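Local coordinates for protein nisin leader peptide-processing serine protease NisP (Lactococcus lactis subsp. lactis, PDB 4MZD) that probably acts as a subtilisin-like serine endopeptidase that removes the leader peptide from the nisin precursor during antibiotic biosynthesis, at residues His66-Tyr71 against Gly344-Val349; Thr315-Lys320 against Leu333-Phe338. All blocks are in the same frame, centred on the assembly; numbering follows the deposited sequence.

Overall arrangement
Both contacts lie on the same side of the centre of this chain, the subtilisin-like protease part of a longer cell-wall protein, and share one two-stranded antiparallel sheet. Interaction 1 uses strand 346-349, and interaction 2 runs into its partner strand 337-340. Their centres are about 16 Å apart. V349 N and L337 O, 2.8 Å apart, probably form a hydrogen bond between the strands. F338 of interaction 2 packs among F68, Y71, Y346 and Y348 of interaction 1. In sequence, interaction 2 lies inside the loop closed by interaction 1. The W336 side chain is about 11 Å from that of S353, predicted nucleophile of the charge relay system; interaction 1 lies away from the predicted catalytic residues.

Interaction 1 of 2, residues His66-Tyr71 against Gly344-Val349; sequences HDFWDY and GWYQYV
F68 and Y71 meet Y346 and Y348 in an aromatic surface contact. It joins the loop at the start of the modelled chain, before helix 73-79, to strand 346-349 of the subtilase fold. The two segments are 273 residues apart at their closest ends, and no direct hydrogen bond links them.

The F68-Y346 pair is a T-shaped (edge-to-face) stack. The F68 edge points at one face of Y346, with ring centroids 5.5 Å apart and planes at 76°. The closest atoms are F68 CE2 and Y346 CE2, at 3.9 Å. F68 CD2 lies over the Y346 face, displaced toward the rim. The F68 CG atom is anti to its carbonyl carbon (chi1 -62°), which carries the ring across to Y346. The Y346 hydroxyl is hydrogen-bonded elsewhere, to D109 and N160.

The second pair meets through a hydroxyl and not ring against ring. The hydroxyl of Y348 reaches the base of the Y71 side chain, and its OH is 3.9 Å from Y71 CG. It approaches obliquely, and the two side chains cross at about a right angle. Water 1 bridges the same residues. It accepts from Y348 OH at 2.7 Å and donates to Y71 O at 2.8 Å. The water lies at the edge of the Y348 ring, in its plane.

A type I turn from H66 to W69 shapes the loop, and W69 N bonds to H66 O at 3.1 Å. Y71 N also bonds to F68 O. F338 of the neighbouring strand contacts all four aromatic side chains.

Between the two segments, ring contacts and one water do the joining; the loop is also bonded to G159 and N160. The contact is mainly apolar, and its one polar link needs a water.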
loop_
_atom_site.group_PDB
_atom_site.type_symbol
_atom_site.label_atom_id
_atom_site.label_comp_id
_atom_site.label_asym_id
_atom_site.label_seq_id
_atom_site.Cartn_x
_atom_site.Cartn_y
_atom_site.Cartn_z
ATOM N N HIS A 66 6.777 -24.130 5.695
ATOM C CA HIS A 66 5.883 -23.060 5.241
ATOM C C HIS A 66 4.601 -23.668 4.691
ATOM O O HIS A 66 4.411 -23.782 3.479
ATOM C CB HIS A 66 6.583 -22.183 4.206
ATOM C CG HIS A 66 7.948 -21.746 4.631
ATOM N ND1 HIS A 66 8.160 -20.943 5.731
ATOM C CD2 HIS A 66 9.172 -22.024 4.126
ATOM C CE1 HIS A 66 9.457 -20.739 5.880
ATOM N NE2 HIS A 66 10.093 -21.381 4.917
ATOM N N ASP A 67 3.721 -24.051 5.609
ATOM C CA ASP A 67 2.567 -24.878 5.281
ATOM C C ASP A 67 1.684 -24.321 4.183
ATOM O O ASP A 67 1.090 -25.088 3.427
ATOM C CB ASP A 67 1.700 -25.095 6.514
ATOM C CG ASP A 67 2.393 -25.904 7.575
ATOM O OD1 ASP A 67 3.191 -26.802 7.221
ATOM O OD2 ASP A 67 2.127 -25.645 8.765
ATOM N N PHE A 68 1.570 -22.998 4.106
ATOM C CA PHE A 68 0.597 -22.399 3.200
ATOM C C PHE A 68 1.235 -21.719 1.987
ATOM O O PHE A 68 0.559 -21.017 1.232
ATOM C CB PHE A 68 -0.314 -21.436 3.969
ATOM C CG PHE A 68 -1.139 -22.105 5.051
ATOM C CD1 PHE A 68 -1.718 -23.350 4.847
ATOM C CD2 PHE A 68 -1.328 -21.483 6.279
ATOM C CE1 PHE A 68 -2.480 -23.957 5.847
ATOM C CE2 PHE A 68 -2.090 -22.083 7.274
ATOM C CZ PHE A 68 -2.661 -23.321 7.054
ATOM N N TRP A 69 2.527 -21.943 1.775
ATOM C CA TRP A 69 3.194 -21.405 0.598
ATOM C C TRP A 69 2.451 -21.753 -0.691
ATOM O O TRP A 69 2.346 -20.925 -1.599
ATOM C CB TRP A 69 4.632 -21.919 0.532
ATOM C CG TRP A 69 5.330 -21.627 -0.751
ATOM C CD1 TRP A 69 5.694 -22.530 -1.706
ATOM C CD2 TRP A 69 5.755 -20.346 -1.226
ATOM N NE1 TRP A 69 6.324 -21.893 -2.744
ATOM C CE2 TRP A 69 6.380 -20.551 -2.475
ATOM C CE3 TRP A 69 5.679 -19.048 -0.716
ATOM C CZ2 TRP A 69 6.921 -19.507 -3.220
ATOM C CZ3 TRP A 69 6.215 -18.009 -1.460
ATOM C CH2 TRP A 69 6.827 -18.246 -2.697
ATOM N N ASP A 70 1.925 -22.970 -0.774
ATOM C CA ASP A 70 1.239 -23.401 -1.987
ATOM C C ASP A 70 0.002 -22.570 -2.317
ATOM O O ASP A 70 -0.437 -22.540 -3.467
ATOM C CB ASP A 70 0.869 -24.883 -1.897
ATOM C CG ASP A 70 2.080 -25.789 -1.990
ATOM O OD1 ASP A 70 3.090 -25.363 -2.587
ATOM O OD2 ASP A 70 2.017 -26.929 -1.478
ATOM N N TYR A 71 -0.554 -21.897 -1.314
ATOM C CA TYR A 71 -1.711 -21.032 -1.523
ATOM C C TYR A 71 -1.305 -19.654 -2.040
ATOM O O TYR A 71 -2.161 -18.866 -2.432
ATOM C CB TYR A 71 -2.484 -20.838 -0.214
ATOM C CG TYR A 71 -3.179 -22.069 0.313
ATOM C CD1 TYR A 71 -3.851 -22.933 -0.543
ATOM C CD2 TYR A 71 -3.183 -22.355 1.670
ATOM C CE1 TYR A 71 -4.494 -24.060 -0.065
ATOM C CE2 TYR A 71 -3.815 -23.479 2.159
ATOM C CZ TYR A 71 -4.468 -24.328 1.289
ATOM O OH TYR A 71 -5.099 -25.442 1.782
ATOM N N GLY A 344 -4.841 -13.717 14.394
ATOM C CA GLY A 344 -3.716 -14.596 14.659
ATOM C C GLY A 344 -3.551 -15.651 13.581
ATOM O O GLY A 344 -2.605 -16.437 13.619
ATOM N N TRP A 345 -4.459 -15.649 12.604
ATOM C CA TRP A 345 -4.446 -16.645 11.542
ATOM C C TRP A 345 -4.406 -15.946 10.176
ATOM O O TRP A 345 -3.601 -15.031 9.998
ATOM C CB TRP A 345 -5.616 -17.620 11.716
ATOM C CG TRP A 345 -5.600 -18.234 13.103
ATOM C CD1 TRP A 345 -6.438 -17.948 14.146
ATOM C CD2 TRP A 345 -4.665 -19.199 13.597
ATOM N NE1 TRP A 345 -6.092 -18.695 15.248
ATOM C CE2 TRP A 345 -5.007 -19.469 14.938
ATOM C CE3 TRP A 345 -3.577 -19.868 13.033
ATOM C CZ2 TRP A 345 -4.300 -20.380 15.720
ATOM C CZ3 TRP A 345 -2.877 -20.770 13.811
ATOM C CH2 TRP A 345 -3.239 -21.015 15.139
ATOM N N TYR A 346 -5.264 -16.349 9.238
ATOM C CA TYR A 346 -5.131 -15.939 7.838
ATOM C C TYR A 346 -6.474 -15.594 7.232
ATOM O O TYR A 346 -7.519 -15.982 7.747
ATOM C CB TYR A 346 -4.434 -17.043 7.025
ATOM C CG TYR A 346 -3.154 -17.429 7.708
ATOM C CD1 TYR A 346 -1.985 -16.733 7.454
ATOM C CD2 TYR A 346 -3.128 -18.426 8.677
ATOM C CE1 TYR A 346 -0.815 -17.033 8.118
ATOM C CE2 TYR A 346 -1.964 -18.727 9.353
ATOM C CZ TYR A 346 -0.809 -18.022 9.078
ATOM O OH TYR A 346 0.351 -18.312 9.759
ATOM N N GLN A 347 -6.434 -14.877 6.117
ATOM C CA GLN A 347 -7.638 -14.510 5.397
ATOM C C GLN A 347 -7.295 -14.270 3.938
ATOM O O GLN A 347 -6.188 -13.837 3.618
ATOM C CB GLN A 347 -8.216 -13.230 6.006
ATOM C CG GLN A 347 -9.473 -12.712 5.352
ATOM C CD GLN A 347 -10.116 -11.611 6.163
ATOM O OE1 GLN A 347 -10.024 -11.596 7.391
ATOM N NE2 GLN A 347 -10.765 -10.678 5.481
ATOM N N TYR A 348 -8.257 -14.538 3.061
ATOM C CA TYR A 348 -8.177 -14.128 1.665
ATOM C C TYR A 348 -8.622 -12.688 1.505
ATOM O O TYR A 348 -9.683 -12.303 2.000
ATOM C CB TYR A 348 -9.036 -15.045 0.788
ATOM C CG TYR A 348 -8.330 -16.342 0.479
ATOM C CD1 TYR A 348 -7.434 -16.412 -0.579
ATOM C CD2 TYR A 348 -8.523 -17.483 1.260
ATOM C CE1 TYR A 348 -6.753 -17.575 -0.870
ATOM C CE2 TYR A 348 -7.846 -18.662 0.969
ATOM C CZ TYR A 348 -6.960 -18.699 -0.092
ATOM O OH TYR A 348 -6.279 -19.871 -0.355
ATOM N N VAL A 349 -7.808 -11.910 0.796
ATOM C CA VAL A 349 -8.035 -10.482 0.605
ATOM C C VAL A 349 -7.775 -10.109 -0.854
ATOM O O VAL A 349 -7.260 -10.910 -1.635
ATOM C CB VAL A 349 -7.093 -9.650 1.514
ATOM C CG1 VAL A 349 -7.335 -9.981 2.980
ATOM C CG2 VAL A 349 -5.635 -9.881 1.136
HETATM O O HOH W 1 -4.786 -19.822 -2.578
#

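Interaction 2 of 2, residues Thr315-Lys320 against Leu333-Phe338; sequences TANFKK and LKDWLF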
loop_
_atom_site.group_PDB
_atom_site.type_symbol
_atom_site.label_atom_id
_atom_site.label_comp_id
_atom_site.label_asym_id
_atom_site.label_seq_id
_atom_site.Cartn_x
_atom_site.Cartn_y
_atom_site.Cartn_z
ATOM N N THR A 315 -11.719 -9.150 -8.639
ATOM C CA THR A 315 -13.113 -9.328 -8.244
ATOM C C THR A 315 -14.013 -9.670 -9.435
ATOM O O THR A 315 -15.235 -9.692 -9.310
ATOM C CB THR A 315 -13.683 -8.107 -7.469
ATOM O OG1 THR A 315 -13.362 -6.887 -8.150
ATOM C CG2 THR A 315 -13.102 -8.044 -6.071
ATOM N N ALA A 316 -13.415 -9.969 -10.580
ATOM C CA ALA A 316 -14.214 -10.202 -11.783
ATOM C C ALA A 316 -15.148 -11.399 -11.639
ATOM O O ALA A 316 -16.310 -11.340 -12.047
ATOM C CB ALA A 316 -13.318 -10.365 -12.987
ATOM N N ASN A 317 -14.647 -12.490 -11.070
ATOM C CA ASN A 317 -15.479 -13.674 -10.900
ATOM C C ASN A 317 -16.447 -13.536 -9.740
ATOM O O ASN A 317 -17.583 -13.988 -9.819
ATOM C CB ASN A 317 -14.625 -14.928 -10.783
ATOM C CG ASN A 317 -13.791 -15.148 -12.014
ATOM O OD1 ASN A 317 -14.312 -15.107 -13.129
ATOM N ND2 ASN A 317 -12.492 -15.337 -11.835
ATOM N N PHE A 318 -16.007 -12.895 -8.662
ATOM C CA PHE A 318 -16.932 -12.579 -7.590
ATOM C C PHE A 318 -18.156 -11.843 -8.142
ATOM O O PHE A 318 -19.299 -12.160 -7.799
ATOM C CB PHE A 318 -16.259 -11.731 -6.512
ATOM C CG PHE A 318 -17.128 -11.510 -5.309
ATOM C CD1 PHE A 318 -17.040 -12.349 -4.214
ATOM C CD2 PHE A 318 -18.055 -10.478 -5.282
ATOM C CE1 PHE A 318 -17.848 -12.158 -3.110
ATOM C CE2 PHE A 318 -18.866 -10.283 -4.181
ATOM C CZ PHE A 318 -18.760 -11.124 -3.094
ATOM N N LYS A 319 -17.915 -10.850 -8.992
ATOM C CA LYS A 319 -19.000 -10.046 -9.538
ATOM C C LYS A 319 -19.897 -10.819 -10.500
ATOM O O LYS A 319 -21.109 -10.609 -10.524
ATOM C CB LYS A 319 -18.429 -8.818 -10.232
ATOM C CG LYS A 319 -17.874 -7.808 -9.281
ATOM C CD LYS A 319 -17.206 -6.693 -10.044
ATOM C CE LYS A 319 -16.555 -5.725 -9.096
ATOM N NZ LYS A 319 -17.496 -5.316 -8.025
ATOM N N LYS A 320 -19.314 -11.695 -11.306
ATOM C CA LYS A 320 -20.112 -12.485 -12.238
ATOM C C LYS A 320 -20.967 -13.531 -11.540
ATOM O O LYS A 320 -22.121 -13.740 -11.908
ATOM C CB LYS A 320 -19.230 -13.196 -13.259
ATOM C CG LYS A 320 -18.705 -12.311 -14.352
ATOM C CD LYS A 320 -18.215 -13.132 -15.527
ATOM C CE LYS A 320 -16.951 -13.893 -15.189
ATOM N NZ LYS A 320 -16.378 -14.545 -16.398
ATOM N N LEU A 333 -9.411 -19.135 -4.411
ATOM C CA LEU A 333 -8.080 -19.723 -4.286
ATOM C C LEU A 333 -7.080 -19.108 -5.253
ATOM O O LEU A 333 -5.890 -18.994 -4.942
ATOM C CB LEU A 333 -8.137 -21.233 -4.509
ATOM C CG LEU A 333 -8.921 -22.028 -3.469
ATOM C CD1 LEU A 333 -9.245 -23.415 -3.991
ATOM C CD2 LEU A 333 -8.134 -22.114 -2.167
ATOM N N LYS A 334 -7.562 -18.732 -6.433
ATOM C CA LYS A 334 -6.709 -18.110 -7.436
ATOM C C LYS A 334 -6.962 -16.614 -7.593
ATOM O O LYS A 334 -6.101 -15.899 -8.093
ATOM C CB LYS A 334 -6.873 -18.803 -8.787
ATOM C CG LYS A 334 -6.437 -20.253 -8.779
ATOM C CD LYS A 334 -6.396 -20.836 -10.183
ATOM C CE LYS A 334 -7.689 -20.581 -10.937
ATOM N NZ LYS A 334 -7.717 -19.236 -11.579
ATOM N N ASP A 335 -8.137 -16.148 -7.176
ATOM C CA ASP A 335 -8.538 -14.763 -7.424
ATOM C C ASP A 335 -8.136 -13.816 -6.305
ATOM O O ASP A 335 -7.876 -12.633 -6.549
ATOM C CB ASP A 335 -10.055 -14.656 -7.579
ATOM C CG ASP A 335 -10.569 -15.217 -8.887
ATOM O OD1 ASP A 335 -9.788 -15.799 -9.669
ATOM O OD2 ASP A 335 -11.792 -15.093 -9.098
ATOM N N TRP A 336 -8.148 -14.318 -5.073
ATOM C CA TRP A 336 -7.806 -13.509 -3.914
ATOM C C TRP A 336 -6.502 -14.034 -3.340
ATOM O O TRP A 336 -6.035 -15.110 -3.726
ATOM C CB TRP A 336 -8.937 -13.507 -2.884
ATOM C CG TRP A 336 -10.163 -12.758 -3.337
ATOM C CD1 TRP A 336 -10.348 -12.124 -4.537
ATOM C CD2 TRP A 336 -11.368 -12.566 -2.588
ATOM N NE1 TRP A 336 -11.597 -11.555 -4.576
ATOM C CE2 TRP A 336 -12.243 -11.812 -3.395
ATOM C CE3 TRP A 336 -11.791 -12.955 -1.310
ATOM C CZ2 TRP A 336 -13.517 -11.442 -2.967
ATOM C CZ3 TRP A 336 -13.059 -12.589 -0.888
ATOM C CH2 TRP A 336 -13.906 -11.837 -1.717
ATOM N N LEU A 337 -5.899 -13.269 -2.446
ATOM C CA LEU A 337 -4.606 -13.676 -1.938
ATOM C C LEU A 337 -4.637 -13.912 -0.432
ATOM O O LEU A 337 -5.377 -13.287 0.330
ATOM C CB LEU A 337 -3.495 -12.739 -2.389
ATOM C CG LEU A 337 -3.636 -11.315 -1.891
ATOM C CD1 LEU A 337 -2.757 -11.102 -0.683
ATOM C CD2 LEU A 337 -3.246 -10.321 -2.985
ATOM N N PHE A 338 -3.824 -14.864 -0.025
ATOM C CA PHE A 338 -3.840 -15.403 1.322
ATOM C C PHE A 338 -2.794 -14.676 2.156
ATOM O O PHE A 338 -1.617 -14.666 1.809
ATOM C CB PHE A 338 -3.492 -16.885 1.203
ATOM C CG PHE A 338 -3.752 -17.692 2.431
ATOM C CD1 PHE A 338 -5.039 -17.988 2.834
ATOM C CD2 PHE A 338 -2.694 -18.204 3.152
ATOM C CE1 PHE A 338 -5.257 -18.773 3.959
ATOM C CE2 PHE A 338 -2.904 -18.981 4.274
ATOM C CZ PHE A 338 -4.184 -19.277 4.669
HETATM O O HOH W 2 -12.983 -12.685 -8.617
#
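The rings of F318 and W336 have nearly parallel planes, 23° apart, but are slid past each other and barely overlap. The centroids of F318 and the six-membered ring of W336 are 5.8 Å apart. F318 CD1 comes obliquely to the benzo part of the indole, 3.8 Å from W336 CZ2. T315 CG2 also comes obliquely to the indole, 4.1 Å from W336 NE1, which makes a weak hydrogen bond to T314 O.

The polar part is a nearly coplanar amide-carboxylate pair. N317 ND2 donates to D335 OD2 at 2.8 Å, with an N-H...O angle of 164°. OD2 lies in the plane of the N317 amide, and the N-H comes to its syn side, 20° out of the carboxylate plane. Water 2 donates to the same D335 OD2 at 2.7 Å and accepts from F318 N at 3.0 Å. The D335 carboxylate is buried, and OD2 receives these two donors; this probably favours the ionised form.

T315 is at the N-cap position of helix 316-328, but its side chain makes no capping bond; OG1 is hydrogen-bonded to D299 instead. The contact joins the first turn of this helix to the end of helix 332-335, where the chain turns into strand 337-340. F326, later in helix 316-328, also meets both F318 and W336, while Y348 of strand 346-349 touches W336.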